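Local coordinates for protein computational Design of Enzyme (Synthetic construct, PDB 3TP4) that was designed to carry an activated serine in a catalytic-triad arrangement on a TIM-barrel scaffold resembling glycoside hydrolase family 26, with its actual activity unestablished, at residues 33-39 with 64-70; 40-44 with 323-327; 277-283 with 315-321. All coordinates share one frame; numbering follows the deposited sequence.

Contact 1 of 3, residues 33-39 with 64-70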
# COMPACT_ATOMS: atom_id res chain seq x y z
N LEU A 33 -11.38 2.35 -12.20
CA LEU A 33 -12.00 1.16 -11.62
C LEU A 33 -12.60 1.50 -10.25
O LEU A 33 -11.91 2.03 -9.37
CB LEU A 33 -10.99 0.01 -11.43
CG LEU A 33 -9.95 -0.50 -12.44
CD1 LEU A 33 -9.89 -2.02 -12.44
CD2 LEU A 33 -10.06 0.03 -13.84
N PHE A 34 -13.87 1.17 -10.07
CA PHE A 34 -14.48 1.31 -8.76
C PHE A 34 -14.14 0.12 -7.87
O PHE A 34 -14.30 -1.03 -8.28
CB PHE A 34 -16.01 1.44 -8.85
CG PHE A 34 -16.68 1.37 -7.51
CD1 PHE A 34 -16.57 2.43 -6.62
CD2 PHE A 34 -17.37 0.22 -7.12
CE1 PHE A 34 -17.18 2.37 -5.37
CE2 PHE A 34 -17.98 0.15 -5.88
CZ PHE A 34 -17.90 1.21 -5.01
N GLY A 35 -13.68 0.40 -6.66
CA GLY A 35 -13.35 -0.65 -5.71
C GLY A 35 -14.18 -0.57 -4.44
O GLY A 35 -14.67 0.50 -4.06
N HIS A 36 -14.34 -1.72 -3.78
CA HIS A 36 -15.11 -1.78 -2.55
C HIS A 36 -14.44 -2.77 -1.60
O HIS A 36 -14.04 -3.87 -2.01
CB HIS A 36 -16.55 -2.21 -2.83
CG HIS A 36 -17.45 -2.15 -1.64
ND1 HIS A 36 -18.43 -3.10 -1.40
CD2 HIS A 36 -17.54 -1.26 -0.63
CE1 HIS A 36 -19.07 -2.80 -0.29
NE2 HIS A 36 -18.55 -1.69 0.20
N HIS A 37 -14.32 -2.36 -0.34
CA HIS A 37 -13.63 -3.14 0.69
C HIS A 37 -14.52 -4.24 1.25
O HIS A 37 -15.68 -3.98 1.63
CB HIS A 37 -13.15 -2.22 1.81
CG HIS A 37 -11.98 -2.75 2.57
ND1 HIS A 37 -10.69 -2.68 2.09
CD2 HIS A 37 -11.90 -3.36 3.78
CE1 HIS A 37 -9.86 -3.22 2.97
NE2 HIS A 37 -10.57 -3.64 4.00
N GLY A 38 -14.00 -5.46 1.30
CA GLY A 38 -14.72 -6.61 1.81
C GLY A 38 -16.04 -6.78 1.10
O GLY A 38 -17.08 -7.01 1.72
N THR A 39 -16.01 -6.69 -0.23
CA THR A 39 -17.24 -6.48 -0.97
C THR A 39 -18.11 -7.73 -1.01
O THR A 39 -19.33 -7.62 -1.09
CB THR A 39 -16.99 -5.93 -2.39
OG1 THR A 39 -18.22 -5.42 -2.92
CG2 THR A 39 -16.44 -7.01 -3.31
N PRO A 64 -17.71 -4.80 -8.16
CA PRO A 64 -16.71 -3.76 -8.39
C PRO A 64 -15.55 -4.30 -9.21
O PRO A 64 -15.34 -5.52 -9.24
CB PRO A 64 -16.22 -3.41 -6.98
CG PRO A 64 -16.56 -4.61 -6.15
CD PRO A 64 -17.78 -5.23 -6.75
N ALA A 65 -14.81 -3.42 -9.86
CA ALA A 65 -13.62 -3.83 -10.61
C ALA A 65 -12.47 -4.12 -9.65
O ALA A 65 -11.57 -4.91 -9.96
CB ALA A 65 -13.20 -2.74 -11.61
N VAL A 66 -12.49 -3.47 -8.48
CA VAL A 66 -11.46 -3.70 -7.47
C VAL A 66 -12.08 -4.27 -6.18
O VAL A 66 -13.04 -3.71 -5.66
CB VAL A 66 -10.65 -2.42 -7.18
CG1 VAL A 66 -9.91 -2.55 -5.85
CG2 VAL A 66 -9.66 -2.12 -8.35
N PHE A 67 -11.55 -5.39 -5.71
CA PHE A 67 -11.99 -6.01 -4.46
C PHE A 67 -10.93 -5.73 -3.41
O PHE A 67 -9.80 -6.21 -3.53
CB PHE A 67 -12.10 -7.54 -4.63
CG PHE A 67 -13.28 -8.00 -5.47
CD1 PHE A 67 -13.44 -7.58 -6.78
CD2 PHE A 67 -14.20 -8.91 -4.95
CE1 PHE A 67 -14.52 -8.03 -7.56
CE2 PHE A 67 -15.28 -9.36 -5.73
CZ PHE A 67 -15.43 -8.93 -7.02
N GLY A 68 -11.27 -4.95 -2.39
CA GLY A 68 -10.31 -4.63 -1.34
C GLY A 68 -10.46 -5.54 -0.13
O GLY A 68 -11.55 -6.01 0.16
N TRP A 69 -9.35 -5.76 0.58
CA TRP A 69 -9.32 -6.63 1.76
C TRP A 69 -8.27 -6.13 2.76
O TRP A 69 -7.30 -5.50 2.36
CB TRP A 69 -8.92 -8.04 1.38
CG TRP A 69 -9.55 -8.60 0.19
CD1 TRP A 69 -9.00 -8.73 -1.04
CD2 TRP A 69 -10.86 -9.17 0.12
NE1 TRP A 69 -9.89 -9.34 -1.89
CE2 TRP A 69 -11.04 -9.62 -1.20
CE3 TRP A 69 -11.90 -9.33 1.04
CZ2 TRP A 69 -12.22 -10.23 -1.63
CZ3 TRP A 69 -13.07 -9.94 0.62
CH2 TRP A 69 -13.23 -10.38 -0.70
N SER A 70 -8.46 -6.44 4.04
CA SER A 70 -7.46 -6.09 5.05
C SER A 70 -6.73 -7.34 5.53
O SER A 70 -7.32 -8.40 5.59
CB SER A 70 -8.12 -5.41 6.25
OG SER A 70 -8.71 -4.18 5.88
O HOH W 1 -13.42 -7.14 -1.32

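Contact 2 of 3, residues 40-44 with 323-327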
# COMPACT_ATOMS: atom_id res chain seq x y z
N THR A 40 -17.48 -8.90 -0.96
CA THR A 40 -18.21 -10.17 -0.93
C THR A 40 -18.19 -10.82 0.46
O THR A 40 -18.62 -11.96 0.61
CB THR A 40 -17.67 -11.19 -1.96
OG1 THR A 40 -16.27 -11.43 -1.73
CG2 THR A 40 -17.89 -10.71 -3.39
N SER A 41 -17.71 -10.09 1.46
CA SER A 41 -17.56 -10.64 2.80
C SER A 41 -18.43 -9.91 3.84
O SER A 41 -18.78 -10.48 4.87
CB SER A 41 -16.08 -10.63 3.23
OG SER A 41 -15.52 -9.33 3.13
N SER A 42 -18.77 -8.65 3.56
CA SER A 42 -19.67 -7.88 4.40
C SER A 42 -20.73 -7.22 3.52
O SER A 42 -20.38 -6.51 2.59
CB SER A 42 -18.91 -6.79 5.16
OG SER A 42 -17.80 -7.33 5.85
N GLY A 43 -22.01 -7.46 3.81
CA GLY A 43 -23.09 -6.87 3.03
C GLY A 43 -24.36 -6.65 3.85
O GLY A 43 -24.62 -7.39 4.80
N LEU A 44 -25.13 -5.64 3.48
CA LEU A 44 -26.42 -5.39 4.12
C LEU A 44 -27.56 -6.00 3.33
O LEU A 44 -28.67 -6.13 3.84
CB LEU A 44 -26.69 -3.89 4.29
CG LEU A 44 -25.54 -2.99 4.72
CD1 LEU A 44 -26.10 -1.71 5.30
CD2 LEU A 44 -24.66 -3.69 5.73
N GLU A 323 -15.91 -0.54 3.74
CA GLU A 323 -16.67 -1.77 3.97
C GLU A 323 -18.13 -1.52 4.38
O GLU A 323 -18.43 -0.59 5.13
CB GLU A 323 -15.95 -2.61 5.05
CG GLU A 323 -16.48 -4.04 5.19
CD GLU A 323 -15.53 -4.92 6.00
OE1 GLU A 323 -14.78 -4.36 6.83
OE2 GLU A 323 -15.53 -6.15 5.81
N ASN A 324 -19.03 -2.36 3.89
CA ASN A 324 -20.43 -2.28 4.30
C ASN A 324 -20.72 -3.16 5.53
O ASN A 324 -21.23 -4.26 5.40
CB ASN A 324 -21.34 -2.67 3.13
CG ASN A 324 -21.66 -1.49 2.22
OD1 ASN A 324 -20.90 -0.53 2.15
ND2 ASN A 324 -22.78 -1.56 1.53
N ALA A 325 -20.37 -2.67 6.71
CA ALA A 325 -20.45 -3.49 7.92
C ALA A 325 -21.88 -3.68 8.40
O ALA A 325 -22.34 -4.81 8.55
CB ALA A 325 -19.59 -2.90 9.02
N ASP A 326 -22.58 -2.58 8.62
CA ASP A 326 -23.96 -2.64 9.09
C ASP A 326 -24.72 -1.36 8.77
O ASP A 326 -24.16 -0.42 8.22
CB ASP A 326 -23.98 -2.92 10.60
CG ASP A 326 -23.07 -1.98 11.37
OD1 ASP A 326 -23.13 -0.76 11.13
OD2 ASP A 326 -22.29 -2.47 12.20
N ALA A 327 -26.00 -1.32 9.14
CA ALA A 327 -26.86 -0.19 8.83
C ALA A 327 -26.26 1.13 9.29
O ALA A 327 -26.37 2.15 8.61
CB ALA A 327 -28.25 -0.37 9.45
O HOH W 2 -13.61 -8.18 4.76
O HOH W 3 -18.42 -4.43 2.16
O HOH W 4 -22.30 -6.88 6.99

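Contact 3 of 3, residues 277-283 with 315-321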
# COMPACT_ATOMS: atom_id res chain seq x y z
N VAL A 277 2.26 4.21 -11.55
CA VAL A 277 0.80 4.29 -11.56
C VAL A 277 0.33 5.10 -10.35
O VAL A 277 0.86 4.95 -9.26
CB VAL A 277 0.18 2.88 -11.47
CG1 VAL A 277 -1.32 2.96 -11.12
CG2 VAL A 277 0.42 2.11 -12.76
N SER A 278 -0.66 5.97 -10.56
CA SER A 278 -1.31 6.62 -9.43
C SER A 278 -2.75 6.14 -9.34
O SER A 278 -3.36 5.78 -10.35
CB SER A 278 -1.28 8.14 -9.57
OG SER A 278 -1.94 8.54 -10.77
N ALA A 279 -3.30 6.14 -8.13
CA ALA A 279 -4.69 5.71 -7.93
C ALA A 279 -5.29 6.47 -6.76
O ALA A 279 -4.58 6.87 -5.84
CB ALA A 279 -4.74 4.21 -7.66
N PHE A 280 -6.60 6.69 -6.81
CA PHE A 280 -7.34 7.32 -5.70
C PHE A 280 -7.66 6.20 -4.69
O PHE A 280 -8.79 5.74 -4.58
CB PHE A 280 -8.62 7.96 -6.27
CG PHE A 280 -9.37 8.86 -5.30
CD1 PHE A 280 -8.94 9.03 -3.98
CD2 PHE A 280 -10.53 9.52 -5.72
CE1 PHE A 280 -9.67 9.85 -3.09
CE2 PHE A 280 -11.26 10.34 -4.85
CZ PHE A 280 -10.83 10.51 -3.54
N THR A 281 -6.64 5.77 -3.95
CA THR A 281 -6.72 4.51 -3.20
C THR A 281 -7.92 4.41 -2.27
O THR A 281 -8.51 3.35 -2.13
CB THR A 281 -5.41 4.19 -2.43
OG1 THR A 281 -4.89 5.38 -1.81
CG2 THR A 281 -4.38 3.61 -3.40
N ARG A 282 -8.27 5.51 -1.61
CA ARG A 282 -9.43 5.49 -0.74
C ARG A 282 -10.28 6.73 -0.88
O ARG A 282 -9.78 7.86 -0.82
CB ARG A 282 -9.00 5.31 0.72
CG ARG A 282 -8.36 3.98 1.01
CD ARG A 282 -8.06 3.86 2.50
NE ARG A 282 -9.24 3.48 3.27
CZ ARG A 282 -9.22 3.22 4.58
NH1 ARG A 282 -8.08 3.32 5.26
NH2 ARG A 282 -10.33 2.86 5.21
N PHE A 283 -11.58 6.52 -1.08
CA PHE A 283 -12.53 7.61 -1.16
C PHE A 283 -13.83 7.19 -0.50
O PHE A 283 -14.15 6.00 -0.44
CB PHE A 283 -12.77 8.02 -2.62
CG PHE A 283 -13.89 7.26 -3.30
CD1 PHE A 283 -13.70 5.97 -3.76
CD2 PHE A 283 -15.13 7.86 -3.50
CE1 PHE A 283 -14.72 5.28 -4.41
CE2 PHE A 283 -16.16 7.17 -4.13
CZ PHE A 283 -15.96 5.88 -4.60
N ARG A 315 -6.33 11.11 -14.49
CA ARG A 315 -5.27 10.10 -14.71
C ARG A 315 -4.98 9.26 -13.46
O ARG A 315 -3.85 9.16 -12.98
CB ARG A 315 -4.01 10.71 -15.32
CG ARG A 315 -4.23 11.18 -16.78
CD ARG A 315 -2.97 11.80 -17.41
NE ARG A 315 -1.84 10.89 -17.30
CZ ARG A 315 -1.76 9.72 -17.92
NH1 ARG A 315 -2.74 9.31 -18.73
NH2 ARG A 315 -0.69 8.95 -17.74
N ASN A 316 -6.04 8.62 -12.97
CA ASN A 316 -5.96 7.79 -11.78
C ASN A 316 -6.71 6.46 -11.97
O ASN A 316 -7.83 6.44 -12.45
CB ASN A 316 -6.45 8.57 -10.57
CG ASN A 316 -5.38 9.50 -10.04
OD1 ASN A 316 -4.36 9.02 -9.54
ND2 ASN A 316 -5.57 10.81 -10.18
N ALA A 317 -6.05 5.37 -11.60
CA ALA A 317 -6.43 4.04 -12.06
C ALA A 317 -7.65 3.43 -11.37
O ALA A 317 -8.42 2.71 -12.01
CB ALA A 317 -5.25 3.10 -11.94
N TYR A 318 -7.80 3.68 -10.08
CA TYR A 318 -8.95 3.16 -9.34
C TYR A 318 -9.30 4.02 -8.13
O TYR A 318 -8.54 4.92 -7.76
CB TYR A 318 -8.72 1.69 -8.92
CG TYR A 318 -7.52 1.41 -8.02
CD1 TYR A 318 -6.29 1.05 -8.56
CD2 TYR A 318 -7.63 1.46 -6.63
CE1 TYR A 318 -5.19 0.78 -7.75
CE2 TYR A 318 -6.53 1.18 -5.79
CZ TYR A 318 -5.32 0.84 -6.37
OH TYR A 318 -4.21 0.57 -5.58
N MSE A 319 -10.46 3.75 -7.56
CA MSE A 319 -10.90 4.45 -6.35
C MSE A 319 -11.76 3.49 -5.53
O MSE A 319 -12.80 3.02 -6.00
CB MSE A 319 -11.70 5.70 -6.73
CG MSE A 319 -12.93 5.39 -7.56
SE MSE A 319 -13.63 7.03 -8.37
CE MSE A 319 -14.12 8.02 -6.75
N GLU A 320 -11.32 3.20 -4.32
CA GLU A 320 -11.95 2.19 -3.48
C GLU A 320 -12.65 2.84 -2.29
O GLU A 320 -12.08 3.72 -1.64
CB GLU A 320 -10.90 1.18 -2.98
CG GLU A 320 -11.52 0.04 -2.16
CD GLU A 320 -10.48 -0.74 -1.35
OE1 GLU A 320 -9.29 -0.79 -1.76
OE2 GLU A 320 -10.85 -1.32 -0.31
N THR A 321 -13.89 2.44 -2.02
CA THR A 321 -14.60 2.96 -0.86
C THR A 321 -14.78 1.87 0.20
O THR A 321 -14.47 0.70 -0.04
CB THR A 321 -15.96 3.62 -1.22
OG1 THR A 321 -16.34 4.55 -0.20
CG2 THR A 321 -17.05 2.56 -1.37
O HOH W 5 -7.31 0.87 -2.14
O HOH W 6 -11.83 3.30 1.25

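Contact 1 of 3, residues 33-39 with 64-70
Ser70 OG meets His37 NE2 at 2.7 Å, lying at the ring edge near its plane; the angle of 142° shows a moderately bent hydrogen bond in which either partner could donate. The imidazole gets there because its CG is anti to the backbone N (chi1 -155°), which carries the ring across the neighbouring strand. There Gly68 O lies 3.9 Å above the plane of the His37 ring, displaced toward the rim. A beta carbon on Gly68 would sit only about 3.0 Å from His37 ND1, so the bare glycine lets the ring lie close to the backbone. On its other nitrogen, ND1, His37 bonds Glu320 OE2, an arrangement consistent with a Ser-His-Glu triad of the kind the design aimed at, probably the intended one.

The scaffold beneath is the parallel pairing of strands 33-37 and 66-70, whose segments diverge by 29°, joined through helix 55-60 as the first beta-alpha-beta unit of the barrel. Its ladder runs from Val66 N to Phe34 O, His36 N to Val66 O and Gly68 N to His36 O, and ends with Gly38 N donating to Gly68 O at 2.8 Å. A water also donates to Gly68 O, at 2.6 Å, while accepting from Thr39 N, so this carbonyl is held twice next to the imidazole.

On the opposite face of the sheet, Thr39 CG2 comes within 3.4 Å of Phe67 CD2, crossing the ring obliquely, while Thr39 CG2 and OG1 also touch the CG corner of the Pro64 ring. Thr39 OG1 bonds both His36 ND1 and Ser54. Farther back, Leu33 CD1 presses on Ala65 CB at 3.5 Å, tighter than usual van der Waals contact.

Contact 2 of 3, residues 40-44 with 323-327
Glu323 OE2 is gripped by two groups: Ser42 OG donates to it at 2.6 Å, and a water donates to the same oxygen at 3.0 Å. The serine hydroxyl approaches from above the carboxylate plane, 43° out of it. That water also accepts from Ser41 OG at 2.8 Å, so consecutive serines hold one carboxylate oxygen, one directly and one through solvent. Glu323 reaches this place with CG anti to its own amide nitrogen (chi1 -168°) and an extended chain beyond, while Ser42 turns OG beside its own backbone N.

With an alanine here instead of Glu323, Ser42 OG would probably lose its acceptor and be set freer to turn, and the water on Ser41 would be left without its second anchor.

Both segments are irregular loops, one following strand 32-37 and the other following strand 318-321. These strands are neighbours in the barrel, so the contact zips together two loops at the C-terminal rim, the end where TIM barrels carry their active sites. Glu323 also packs beside His37 of the putative triad.

Backbone polar atoms are linked by water as well: a second water accepts from Asn324 N at 2.8 Å and lies near Ser42 O. The Asn324 amide turns elsewhere, its OD1 taking Phe331 N and Val332 N and its ND2 donating to Asp55.

Toward the solvent the contact turns to van der Waals packing of a leucine on backbone. Leu44 lays its CD2 methyl over the opposing chain, 3.5 Å from Asn324 O and 3.6 Å from Asp326 CA, while its other branch, CD1, rests 3.7 Å from Asp326 O.

Contact 3 of 3, residues 277-283 with 315-321
The seventh and eighth strands of the TIM barrel meet here, and the seventh is broken by an inverse gamma turn centred on Phe280, between the parts at 277-278 and 282-285. Evidence for the break lies in the bonding: Ala317 N donates to Ser278 O at 3.0 Å (161°) before it and Phe283 N to Glu320 O at 2.9 Å after it, whereas the bond between them, Phe280 N to Tyr318 O, is weak.

On the helix-facing side the Phe283 ring is sandwiched. Met319, a selenomethionine, sets its CE methyl 3.3 Å from the ring centroid, only 6° off the normal, a CH-pi contact backed by a Met-aromatic one from SE; Thr321 CB stands over the other face, 4.2 Å from the same Phe283 centroid. With chi1 at 89°, CG of Phe283 sits between the backbone N and the carbonyl carbon, which turns the ring back over the eighth strand. Thr321 OG1 in turn donates to Phe283 O at 2.6 Å. Near the other end Ser278 OG donates to Asn316 OD1 at 2.8 Å, from well above the amide plane.

Inside the barrel, Ala279 CB lies over the Tyr318 ring, 3.5 Å from its centroid. Nearby, a water donates to Thr281 O and, at 2.6 Å, to Glu320 OE1, while Glu320 OE2 bonds His37 ND1. With one oxygen tied through water to the strand break and the other to the histidine, the carboxylate is probably restrained from turning, consistent with the break, through Thr281 O and the water, serving as a second shell to the acidic member of the likely triad.

Contacts 1 and 3 belong to the buried barrel wall, their centres about 11 Å apart, and they adjoin because strands 32-37 and 318-321 are neighbours; Gly35 N to Met319 O is part of that seam. Contact 1 is a regular parallel ladder, contact 3 an interrupted pairing that leans more on aromatic packing. The likely triad spans both, serine and histidine in the former and glutamate in the latter. Contact 2 continues the same strands outward into partly buried loops, where waters and one carboxylate replace the backbone ladder; it touches contact 1 at His36, His37 and Trp69, but meets contact 3 only through adjoining sequence.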